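Local atomic coordinates of protein-tyrosine-phosphatase (Shewanella sp., PDB entry 2Z72), a protein that probably removes phosphate from phosphotyrosine by hydrolysis, as a cold-active phosphatase of the calcineurin-like phosphoesterase family with two bound zinc ions. Residues E263-E267 against A268-T272; S212-S216 against R217-L221; L87-L90 against K91-I95. One frame throughout, in Å; residues are numbered along the deposited sequence. Where two conformers were deposited one is given.

Contact 1: residues E263-E267 against A268-T272; sequences ETFTE and AELDT
The ring of F265 lies across the side chains of E269 and L270, just ahead of the N-cap T266. The apolar contact is that of CE1 of F265 with CB of L270, at 3.7 Å; beside it, CE2 of F265 is in van der Waals contact with the acid group, 3.5 Å from CD of E269. Ring and carboxylate planes stand 45° apart. With CG of F265 anti to the backbone N (chi1 -167°), the ring swings forward beneath the first turn, where Y257 and Y260 also touch it. With an alanine in place of F265, L270 would probably lose its aromatic neighbour, and the carboxylate of E269 is likely to be freer to turn.

Polar contacts run along the backbone. O of T266 accepts from N of L270 at 3.0 Å, and weakly from N of E269. O of E267 takes N of D271 at 2.8 Å.

Water and charge complete the set. Water 1 accepts from N of T266 at 3.2 Å and donates to OE1 of E269 at 2.5 Å, bridging the loop to the first turn, while OE2 of E269 bonds OG of S212. E267 and D271 bring two acids one turn apart, and K299 salt-bridges both, probably offsetting their like charges; H297 holds the other oxygen of E267.

T266 occupies the N-cap position, and the whole is a helix N-terminus: a loop phenylalanine packed under the first turn of helix 267-277, within the calcineurin-like phosphoesterase region.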
# COMPACT_ATOMS: atom_id res chain seq x y z
N GLU A 263 18.62 -12.06 -12.57
CA GLU A 263 19.74 -12.92 -12.31
C GLU A 263 21.09 -12.26 -12.63
O GLU A 263 22.12 -12.78 -12.21
CB GLU A 263 19.71 -14.21 -13.17
CG GLU A 263 19.38 -15.45 -12.41
CD GLU A 263 19.60 -16.81 -13.05
OE1 GLU A 263 20.33 -17.59 -12.41
OE2 GLU A 263 19.01 -17.01 -14.11
N THR A 264 21.16 -11.15 -13.32
CA THR A 264 22.42 -10.47 -13.56
C THR A 264 22.74 -9.31 -12.65
O THR A 264 23.84 -8.76 -12.69
CB THR A 264 22.43 -9.87 -14.99
OG1 THR A 264 21.27 -9.11 -15.27
CG2 THR A 264 22.42 -11.07 -15.92
N PHE A 265 21.76 -8.86 -11.88
CA PHE A 265 22.00 -7.81 -10.92
C PHE A 265 22.98 -8.30 -9.89
O PHE A 265 22.93 -9.42 -9.36
CB PHE A 265 20.67 -7.46 -10.24
CG PHE A 265 20.76 -6.17 -9.45
CD1 PHE A 265 20.74 -6.22 -8.08
CD2 PHE A 265 20.88 -4.93 -10.07
CE1 PHE A 265 20.81 -5.09 -7.27
CE2 PHE A 265 20.96 -3.80 -9.28
CZ PHE A 265 20.98 -3.89 -7.92
N THR A 266 23.94 -7.40 -9.63
CA THR A 266 25.02 -7.83 -8.77
C THR A 266 24.96 -7.12 -7.43
O THR A 266 24.46 -6.01 -7.32
CB THR A 266 26.39 -7.49 -9.38
OG1 THR A 266 26.41 -6.11 -9.80
CG2 THR A 266 26.59 -8.25 -10.67
N GLU A 267 25.46 -7.84 -6.41
CA GLU A 267 25.54 -7.27 -5.09
C GLU A 267 26.40 -6.03 -5.06
O GLU A 267 26.11 -5.09 -4.33
CB GLU A 267 26.08 -8.32 -4.15
CG GLU A 267 25.90 -7.99 -2.71
CD GLU A 267 25.90 -9.12 -1.70
OE1 GLU A 267 26.31 -8.85 -0.56
OE2 GLU A 267 25.47 -10.25 -2.04
N ALA A 268 27.46 -5.99 -5.81
CA ALA A 268 28.28 -4.75 -5.91
C ALA A 268 27.48 -3.51 -6.30
O ALA A 268 27.55 -2.42 -5.79
CB ALA A 268 29.42 -4.97 -6.88
N GLU A 269 26.59 -3.65 -7.23
CA GLU A 269 25.71 -2.63 -7.79
C GLU A 269 24.72 -2.27 -6.68
O GLU A 269 24.51 -1.08 -6.41
CB GLU A 269 24.91 -3.06 -9.02
CG GLU A 269 24.23 -1.96 -9.79
CD GLU A 269 23.35 -1.84 -10.98
OE1 GLU A 269 23.34 -2.82 -11.76
OE2 GLU A 269 22.69 -0.73 -11.10
N LEU A 270 24.21 -3.30 -5.99
CA LEU A 270 23.34 -2.99 -4.84
C LEU A 270 24.05 -2.15 -3.78
O LEU A 270 23.44 -1.21 -3.25
CB LEU A 270 22.83 -4.32 -4.27
CG LEU A 270 21.85 -4.22 -3.13
CD1 LEU A 270 20.56 -3.50 -3.55
CD2 LEU A 270 21.52 -5.62 -2.68
N ASP A 271 25.30 -2.49 -3.52
CA ASP A 271 26.04 -1.75 -2.52
C ASP A 271 26.11 -0.29 -2.87
O ASP A 271 26.04 0.56 -1.98
CB ASP A 271 27.47 -2.30 -2.36
CG ASP A 271 27.49 -3.65 -1.69
OD1 ASP A 271 26.56 -3.96 -0.92
OD2 ASP A 271 28.53 -4.34 -1.91
N THR A 272 26.21 0.00 -4.15
CA THR A 272 26.27 1.44 -4.50
C THR A 272 24.94 2.12 -4.22
O THR A 272 24.94 3.31 -3.83
CB THR A 272 26.64 1.60 -5.98
OG1 THR A 272 27.92 1.07 -6.24
CG2 THR A 272 26.73 3.07 -6.35
O HOH W 1 24.53 -4.99 -11.69

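Contact 2: residues S212-S216 against R217-L221; sequences SEWIS and RELTL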
# COMPACT_ATOMS: atom_id res chain seq x y z
N SER A 212 19.85 2.54 -10.77
CA SER A 212 20.97 3.49 -10.79
C SER A 212 20.58 4.79 -11.45
O SER A 212 21.18 5.85 -11.19
CB SER A 212 22.16 2.83 -11.50
OG SER A 212 22.72 1.89 -10.56
N GLU A 213 19.54 4.77 -12.27
CA GLU A 213 19.02 6.04 -12.90
C GLU A 213 18.57 7.04 -11.85
O GLU A 213 18.64 8.24 -12.12
CB GLU A 213 17.92 5.71 -13.91
CG GLU A 213 17.30 6.89 -14.63
CD GLU A 213 16.44 6.56 -15.82
OE1 GLU A 213 16.27 5.35 -16.05
OE2 GLU A 213 15.87 7.54 -16.41
N TRP A 214 18.09 6.59 -10.69
CA TRP A 214 17.77 7.51 -9.60
C TRP A 214 18.96 8.44 -9.30
O TRP A 214 18.84 9.62 -9.04
CB TRP A 214 17.38 6.68 -8.35
CG TRP A 214 17.19 7.52 -7.10
CD1 TRP A 214 18.12 8.02 -6.21
CD2 TRP A 214 15.92 7.96 -6.59
NE1 TRP A 214 17.57 8.72 -5.21
CE2 TRP A 214 16.19 8.71 -5.42
CE3 TRP A 214 14.58 7.81 -7.01
CZ2 TRP A 214 15.20 9.28 -4.69
CZ3 TRP A 214 13.61 8.39 -6.24
CH2 TRP A 214 13.88 9.12 -5.09
N ILE A 215 20.13 7.80 -9.19
CA ILE A 215 21.38 8.50 -8.82
C ILE A 215 21.82 9.48 -9.86
O ILE A 215 22.17 10.60 -9.61
CB ILE A 215 22.48 7.44 -8.53
CG1 ILE A 215 22.09 6.48 -7.40
CG2 ILE A 215 23.78 8.16 -8.28
CD1 ILE A 215 23.07 5.38 -7.05
N SER A 216 21.70 9.02 -11.12
CA SER A 216 22.15 9.92 -12.19
C SER A 216 21.22 11.12 -12.33
O SER A 216 21.72 12.20 -12.71
CB SER A 216 22.38 9.23 -13.51
OG SER A 216 21.20 8.60 -13.93
N ARG A 217 19.93 10.97 -12.03
CA ARG A 217 18.98 12.07 -12.02
C ARG A 217 19.01 12.92 -10.75
O ARG A 217 18.29 13.89 -10.69
CB ARG A 217 17.56 11.53 -12.22
CG ARG A 217 17.41 10.96 -13.67
CD ARG A 217 15.96 10.63 -13.92
NE ARG A 217 15.84 10.11 -15.30
CZ ARG A 217 15.71 10.89 -16.36
NH1 ARG A 217 15.64 12.21 -16.28
NH2 ARG A 217 15.63 10.32 -17.55
N GLU A 218 19.87 12.57 -9.79
CA GLU A 218 20.10 13.35 -8.60
C GLU A 218 18.77 13.55 -7.89
O GLU A 218 18.50 14.62 -7.35
CB GLU A 218 20.70 14.71 -8.95
CG GLU A 218 22.00 14.63 -9.74
CD GLU A 218 22.69 15.97 -9.92
OE1 GLU A 218 23.95 16.00 -9.91
OE2 GLU A 218 22.02 17.01 -10.09
N LEU A 219 17.94 12.52 -7.83
CA LEU A 219 16.67 12.62 -7.13
C LEU A 219 16.85 12.56 -5.63
O LEU A 219 17.86 12.16 -5.06
CB LEU A 219 15.72 11.50 -7.60
CG LEU A 219 14.97 11.81 -8.88
CD1 LEU A 219 14.56 10.56 -9.62
CD2 LEU A 219 13.76 12.69 -8.54
N THR A 220 15.83 13.05 -4.92
CA THR A 220 15.69 12.95 -3.49
C THR A 220 14.31 12.36 -3.17
O THR A 220 13.39 12.46 -4.00
CB THR A 220 15.83 14.29 -2.76
OG1 THR A 220 14.71 15.07 -3.14
CG2 THR A 220 17.15 14.97 -3.12
N LEU A 221 14.19 11.79 -1.98
CA LEU A 221 12.90 11.28 -1.53
C LEU A 221 11.83 12.37 -1.63
O LEU A 221 10.74 12.14 -2.15
CB LEU A 221 12.98 10.70 -0.15
CG LEU A 221 13.10 9.16 -0.05
CD1 LEU A 221 14.23 8.62 -0.86
CD2 LEU A 221 13.12 8.75 1.41
O HOH W 2 18.61 10.28 -2.99
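CB of L219 sits over the six-membered ring of W214, 3.5 Å from its centroid and 10° off the ring normal, a CH-pi contact in which the leucine crosses the indole at about a right angle. CD1 of L219 continues over the same ring toward CE3 of W214, at 3.8 Å, while CD1 of L221 approaches CZ2. NE1 of W214 donates to water 2 in the ring plane at 2.9 Å, and this water donates in turn to O of L219, tying the indole edge to the backbone beyond the helix.

E213 and R217 run side by side one turn apart. OE2 of E213 receives both NE of R217, at 2.8 Å on its anti lone pair, and NH2, at 3.0 Å; the oxygen lies in the guanidinium plane. The extended arginine chain, from CG to NE, carries the group out level with the glutamate.

A Schellman motif ends helix 212-216 here: E218 has positive phi (57°), its N bonds O of I215, and N of L219 reaches O of W214 almost straight at 3.3 Å. The reversal brings L219 back over the indole.

Farther out, D243 forms a second salt bridge with NH2 of R217, and N252 holds OE1 of E213. F247 of helix 243-249 packs on both E213 and R217, and H276 and F277 of helix 267-277 meet the W214 ring.

Contact 3: residues L87-L90 against K91-I95; sequences LTLL and KKQKI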
# COMPACT_ATOMS: atom_id res chain seq x y z
N LEU A 87 -6.21 -10.12 6.73
CA LEU A 87 -6.71 -10.10 8.07
C LEU A 87 -6.16 -11.29 8.84
O LEU A 87 -5.73 -11.17 10.01
CB LEU A 87 -8.23 -10.11 8.09
CG LEU A 87 -8.90 -9.75 9.40
CD1 LEU A 87 -8.82 -8.26 9.71
CD2 LEU A 87 -10.36 -10.15 9.29
N THR A 88 -6.20 -12.47 8.23
CA THR A 88 -5.69 -13.65 8.92
C THR A 88 -4.20 -13.50 9.29
O THR A 88 -3.79 -13.81 10.40
CB THR A 88 -5.89 -14.89 8.04
OG1 THR A 88 -7.30 -15.11 7.96
CG2 THR A 88 -5.21 -16.13 8.61
N LEU A 89 -3.41 -12.96 8.33
CA LEU A 89 -2.00 -12.79 8.60
C LEU A 89 -1.79 -11.85 9.78
O LEU A 89 -0.97 -12.12 10.69
CB LEU A 89 -1.32 -12.24 7.33
CG LEU A 89 0.15 -11.78 7.57
CD1 LEU A 89 1.04 -12.92 8.04
CD2 LEU A 89 0.67 -11.18 6.25
N LEU A 90 -2.50 -10.73 9.80
CA LEU A 90 -2.29 -9.75 10.87
C LEU A 90 -2.78 -10.26 12.19
O LEU A 90 -2.23 -9.96 13.25
CB LEU A 90 -2.94 -8.41 10.50
CG LEU A 90 -2.37 -7.72 9.26
CD1 LEU A 90 -3.14 -6.44 8.99
CD2 LEU A 90 -0.86 -7.47 9.37
N LYS A 91 -3.86 -11.07 12.20
CA LYS A 91 -4.33 -11.69 13.41
C LYS A 91 -3.30 -12.68 13.93
O LYS A 91 -2.98 -12.72 15.14
CB LYS A 91 -5.67 -12.41 13.21
CG LYS A 91 -6.90 -11.53 13.07
CD LYS A 91 -8.11 -12.32 12.49
CE LYS A 91 -8.50 -13.45 13.46
NZ LYS A 91 -9.69 -14.24 12.94
N LYS A 92 -2.81 -13.56 13.01
CA LYS A 92 -1.89 -14.60 13.47
C LYS A 92 -0.59 -14.02 13.98
O LYS A 92 0.00 -14.61 14.89
CB LYS A 92 -1.61 -15.53 12.30
CG LYS A 92 -2.78 -16.45 11.94
CD LYS A 92 -2.89 -17.59 12.88
CE LYS A 92 -4.13 -18.45 12.59
NZ LYS A 92 -4.24 -19.54 13.57
N GLN A 93 -0.16 -12.90 13.42
CA GLN A 93 1.10 -12.24 13.80
C GLN A 93 0.85 -11.22 14.91
O GLN A 93 1.79 -10.51 15.34
CB GLN A 93 1.80 -11.66 12.60
CG GLN A 93 2.45 -12.69 11.72
CD GLN A 93 3.60 -13.37 12.40
OE1 GLN A 93 4.28 -12.73 13.20
NE2 GLN A 93 3.85 -14.60 12.05
N LYS A 94 -0.38 -11.06 15.43
CA LYS A 94 -0.70 -10.22 16.60
C LYS A 94 -0.44 -8.75 16.33
O LYS A 94 -0.15 -7.96 17.23
CB LYS A 94 0.06 -10.69 17.85
CG LYS A 94 -0.24 -12.17 18.17
CD LYS A 94 0.64 -12.64 19.32
CE LYS A 94 0.16 -13.93 19.96
NZ LYS A 94 -0.41 -14.97 19.07
N ILE A 95 -0.61 -8.36 15.05
CA ILE A 95 -0.52 -6.98 14.65
C ILE A 95 -1.83 -6.27 14.98
O ILE A 95 -1.85 -5.08 15.28
CB ILE A 95 -0.12 -6.84 13.19
CG1 ILE A 95 1.10 -7.69 12.81
CG2 ILE A 95 0.12 -5.36 12.84
CD1 ILE A 95 2.34 -7.40 13.64
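CD2 of L90 packs against CB of I95 at 3.9 Å, the two branched side chains crossing obliquely on the buried side of the turn. L90 CG lies anti to the carbonyl carbon (chi1 -63°), which sends its methyls inward, where both residues also touch M109 of strand 108-111. Beside them CD1 of L89 meets CG of Q93 at 3.9 Å; Q93, bent at chi2, carries its amide away from the leucine, and NE2 donates to the carbonyls of L327 and T331. L89, Q93 and I95 all rest on L315 of strand 315-319.

Helix 83-92 is the helix of the beta-alpha-beta unit between strands 72-76 and 108-111, and it closes in a Schellman motif: K94 adopts positive phi (65°), N of I95 bonds O of L90 at 2.9 Å, and N of K94 bonds O of K91 at 3.1 Å.

The exposed side is looser. CG2 of T88 lies alongside CG of K92 at 4.1 Å, and the stem of K92 runs along this side and carries its ammonium group outward. OG1 of T88 bonds O of D84, back along the helix.

Contacts 1 and 2 adjoin, with centres 17 Å apart, and touch through a probable hydrogen bond; contact 3 lies about 36 Å from contact 2, centre to centre, across the middle of the chain. None contains a zinc ligand. Contact 1 starts a helix, whereas contacts 2 and 3 both end one in a Schellman motif. Contact 3 is nearest the chain's centre and has four buried residues, against two each in the more peripheral contacts 1 and 2; it sets leucine and isoleucine against sheet strands. Contact 2 holds its own glutamate-arginine salt bridge, while a lysine from outside meets two acids of contact 1. Helix 267-277 belongs to contact 1, yet its later residues cover the tryptophan of contact 2.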